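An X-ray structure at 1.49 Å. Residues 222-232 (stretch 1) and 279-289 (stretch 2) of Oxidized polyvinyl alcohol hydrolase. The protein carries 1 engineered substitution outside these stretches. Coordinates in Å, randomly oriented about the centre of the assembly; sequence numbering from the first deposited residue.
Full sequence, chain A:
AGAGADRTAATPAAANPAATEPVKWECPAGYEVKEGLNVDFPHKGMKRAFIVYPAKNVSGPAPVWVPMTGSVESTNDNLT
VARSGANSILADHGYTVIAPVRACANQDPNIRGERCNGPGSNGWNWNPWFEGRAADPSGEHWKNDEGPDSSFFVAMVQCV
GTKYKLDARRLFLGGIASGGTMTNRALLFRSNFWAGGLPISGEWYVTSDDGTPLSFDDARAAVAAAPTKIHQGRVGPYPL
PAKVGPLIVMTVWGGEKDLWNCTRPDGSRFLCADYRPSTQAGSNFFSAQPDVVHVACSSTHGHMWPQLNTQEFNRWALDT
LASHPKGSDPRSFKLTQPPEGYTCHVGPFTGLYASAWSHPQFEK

Stretch 1 (222-232) AVAAAPTKIHQ
Stretch 2 (279-289) TQAGSNFFSAQ

Stretch 1 ends a helix and continues as a loop; it packs against the helix that runs through stretch 2 and begins earlier in the chain. The two stretches bury 395 Å² between them, both sides summed. CA atoms pair closest at P227 with Q280 (7.2 Å), I230 with F285 (5.4 Å) and H231 with A281 (6.1 Å). From P227 to I230 the loop runs along the helix in its direction; at H231 the nearest partner drops back to A281.

V223 lies in the helix (phi/psi -75/-39), with chi1 t. Its CB points toward stretch 2, and CG1 is 4.3 Å from Q280 CG. A226 is extended (-147/71) and opens a type I turn that closes at K229, where K229 N donates a hydrogen bond to A226 O at 3.3 Å. P227 (-67/-16) and T228 (-107/4) are the turn's central residues.

The turn presents two carbonyls to one amide. N284 ND2 donates to P227 O at 2.8 Å (163°) and to K229 O at 2.9 Å (156°). N284 is chi1 m, chi2 -8°, with its CB toward stretch 1. Q280 NE2 donates to N284 OD1 at 3.0 Å, which helps hold this amide in place. Q280 is chi1 t, chi2 p, and its CG lies 3.4 Å from P227 O. The side chains of T228 and K229, both chi1 p, start away from the helix. K229 is at -95/165, with chi2 117° and chi3 119° between wells and chi4 t.

I230 (-82/120; chi1 m, chi2 t) starts sideways, but its end comes nearer. I230 CG2 meets the edge of the F285 ring, near its plane, 4.0 Å from F285 CD1; F285 is chi1 t, chi2 85°. I230 CD1 reaches A288 CB at 3.7 Å.

H231 (-106/135; chi1 m, chi2 -92°) turns its ring back to the turn: NE2 donates to A226 O at 2.9 Å. Its CB is 4.5 Å from A281 CB. One water accepts from H231 N at 2.8 Å and donates to A281 O at 2.7 Å, bridging the backbones.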

# COMPACT_ATOMS: atom_id res chain seq x y z
N ALA A 222 -8.37 8.18 19.69
CA ALA A 222 -7.02 8.48 20.05
C ALA A 222 -6.39 9.46 19.08
O ALA A 222 -5.63 10.32 19.49
CB ALA A 222 -6.19 7.19 20.07
N VAL A 223 -6.68 9.30 17.79
CA VAL A 223 -6.06 10.24 16.84
C VAL A 223 -6.77 11.59 16.93
O VAL A 223 -6.12 12.63 16.83
CB VAL A 223 -6.14 9.70 15.40
CG1 VAL A 223 -5.58 10.73 14.42
CG2 VAL A 223 -5.37 8.38 15.30
N ALA A 224 -8.10 11.57 17.08
CA ALA A 224 -8.83 12.85 17.20
C ALA A 224 -8.32 13.64 18.40
O ALA A 224 -8.29 14.86 18.36
CB ALA A 224 -10.30 12.59 17.35
N ALA A 225 -7.90 12.96 19.46
CA ALA A 225 -7.39 13.66 20.64
C ALA A 225 -5.94 14.14 20.50
O ALA A 225 -5.50 15.04 21.21
CB ALA A 225 -7.50 12.77 21.84
N ALA A 226 -5.18 13.56 19.57
CA ALA A 226 -3.79 13.95 19.37
C ALA A 226 -3.51 13.80 17.88
O ALA A 226 -2.74 12.93 17.44
CB ALA A 226 -2.89 13.04 20.16
N PRO A 227 -4.09 14.67 17.07
CA PRO A 227 -3.91 14.55 15.63
C PRO A 227 -2.57 14.78 15.02
O PRO A 227 -2.36 14.36 13.85
CB PRO A 227 -4.97 15.50 15.05
CG PRO A 227 -5.17 16.50 16.14
CD PRO A 227 -4.98 15.79 17.44
N THR A 228 -1.65 15.39 15.76
CA THR A 228 -0.36 15.68 15.19
C THR A 228 0.68 14.76 15.76
O THR A 228 1.85 14.89 15.44
CB THR A 228 0.12 17.14 15.47
OG1 THR A 228 0.34 17.31 16.87
CG2 THR A 228 -0.89 18.15 14.94
N LYS A 229 0.29 13.81 16.59
CA LYS A 229 1.37 13.01 17.11
C LYS A 229 1.61 11.73 16.32
O LYS A 229 0.77 11.31 15.53
CB LYS A 229 1.10 12.69 18.55
CG LYS A 229 0.04 11.78 18.70
CD LYS A 229 0.67 10.58 19.34
CE LYS A 229 0.08 10.28 20.69
NZ LYS A 229 0.74 8.99 21.10
N ILE A 230 2.76 11.13 16.56
CA ILE A 230 3.06 9.86 15.93
C ILE A 230 2.38 8.78 16.77
O ILE A 230 2.63 8.62 17.96
CB ILE A 230 4.56 9.64 15.84
CG1 ILE A 230 5.14 10.61 14.78
CG2 ILE A 230 4.87 8.20 15.35
CD1 ILE A 230 6.68 10.72 14.85
N HIS A 231 1.49 8.03 16.13
CA HIS A 231 0.75 6.94 16.76
C HIS A 231 1.29 5.60 16.30
O HIS A 231 1.59 5.38 15.12
CB HIS A 231 -0.72 6.95 16.35
CG HIS A 231 -1.47 8.12 16.88
ND1 HIS A 231 -2.15 8.08 18.09
CD2 HIS A 231 -1.59 9.39 16.41
CE1 HIS A 231 -2.65 9.28 18.33
NE2 HIS A 231 -2.33 10.08 17.33
N GLN A 232 1.48 4.71 17.26
CA GLN A 232 1.87 3.33 16.96
C GLN A 232 0.69 2.67 16.26
O GLN A 232 -0.43 3.16 16.30
CB GLN A 232 2.15 2.58 18.26
CG GLN A 232 3.28 3.23 19.08
CD GLN A 232 4.60 3.15 18.36
OE1 GLN A 232 4.95 2.11 17.81
NE2 GLN A 232 5.32 4.25 18.33
N THR A 279 -5.03 7.73 7.59
CA THR A 279 -4.20 8.49 6.66
C THR A 279 -3.47 9.59 7.47
O THR A 279 -2.32 9.91 7.21
CB THR A 279 -5.03 9.07 5.51
OG1 THR A 279 -6.08 9.93 6.04
CG2 THR A 279 -5.59 7.95 4.63
N GLN A 280 -4.12 10.19 8.45
CA GLN A 280 -3.44 11.20 9.26
C GLN A 280 -2.26 10.55 9.96
O GLN A 280 -1.16 11.08 9.94
CB GLN A 280 -4.39 11.76 10.35
CG GLN A 280 -3.74 12.83 11.18
CD GLN A 280 -3.60 14.14 10.41
OE1 GLN A 280 -4.61 14.73 9.99
NE2 GLN A 280 -2.36 14.60 10.21
N ALA A 281 -2.50 9.41 10.64
CA ALA A 281 -1.42 8.78 11.36
C ALA A 281 -0.25 8.41 10.48
O ALA A 281 0.93 8.59 10.84
CB ALA A 281 -1.95 7.51 12.08
N GLY A 282 -0.53 7.85 9.31
CA GLY A 282 0.58 7.50 8.46
C GLY A 282 1.31 8.74 8.01
O GLY A 282 2.53 8.74 7.95
N SER A 283 0.57 9.82 7.70
CA SER A 283 1.24 11.04 7.26
C SER A 283 2.10 11.64 8.38
O SER A 283 3.15 12.20 8.10
CB SER A 283 0.21 12.08 6.74
OG SER A 283 -0.41 12.80 7.83
N ASN A 284 1.70 11.45 9.63
CA ASN A 284 2.50 12.03 10.72
C ASN A 284 3.81 11.25 10.84
O ASN A 284 4.90 11.82 11.00
CB ASN A 284 1.74 11.92 12.05
CG ASN A 284 0.49 12.79 12.08
OD1 ASN A 284 0.25 13.60 11.18
ND2 ASN A 284 -0.30 12.64 13.14
N PHE A 285 3.73 9.92 10.74
CA PHE A 285 4.94 9.14 10.88
C PHE A 285 5.90 9.39 9.75
O PHE A 285 7.10 9.62 9.98
CB PHE A 285 4.61 7.64 10.94
CG PHE A 285 5.82 6.77 10.94
CD1 PHE A 285 6.46 6.48 12.13
CD2 PHE A 285 6.37 6.30 9.74
CE1 PHE A 285 7.64 5.76 12.13
CE2 PHE A 285 7.56 5.58 9.73
CZ PHE A 285 8.18 5.31 10.92
N PHE A 286 5.40 9.36 8.51
CA PHE A 286 6.32 9.51 7.38
C PHE A 286 6.84 10.93 7.23
O PHE A 286 7.96 11.12 6.81
CB PHE A 286 5.67 9.00 6.07
CG PHE A 286 5.53 7.52 6.04
CD1 PHE A 286 6.68 6.70 6.03
CD2 PHE A 286 4.26 6.91 5.99
CE1 PHE A 286 6.56 5.30 5.97
CE2 PHE A 286 4.14 5.52 5.92
CZ PHE A 286 5.29 4.71 5.91
N SER A 287 6.04 11.92 7.60
CA SER A 287 6.53 13.27 7.51
C SER A 287 7.65 13.53 8.48
O SER A 287 8.57 14.27 8.14
CB SER A 287 5.39 14.27 7.79
OG SER A 287 4.48 14.20 6.75
N ALA A 288 7.57 12.92 9.66
CA ALA A 288 8.61 13.13 10.67
C ALA A 288 9.94 12.52 10.27
O ALA A 288 10.97 12.95 10.72
CB ALA A 288 8.17 12.57 12.03
N GLN A 289 9.93 11.50 9.42
CA GLN A 289 11.17 10.82 9.01
C GLN A 289 12.03 11.71 8.15
O GLN A 289 11.58 12.26 7.14
CB GLN A 289 10.77 9.53 8.29
CG GLN A 289 10.25 8.52 9.26
CD GLN A 289 11.37 8.01 10.16
OE1 GLN A 289 12.46 7.69 9.68
NE2 GLN A 289 11.10 7.93 11.44
O HOH W 1 1.79 7.77 13.32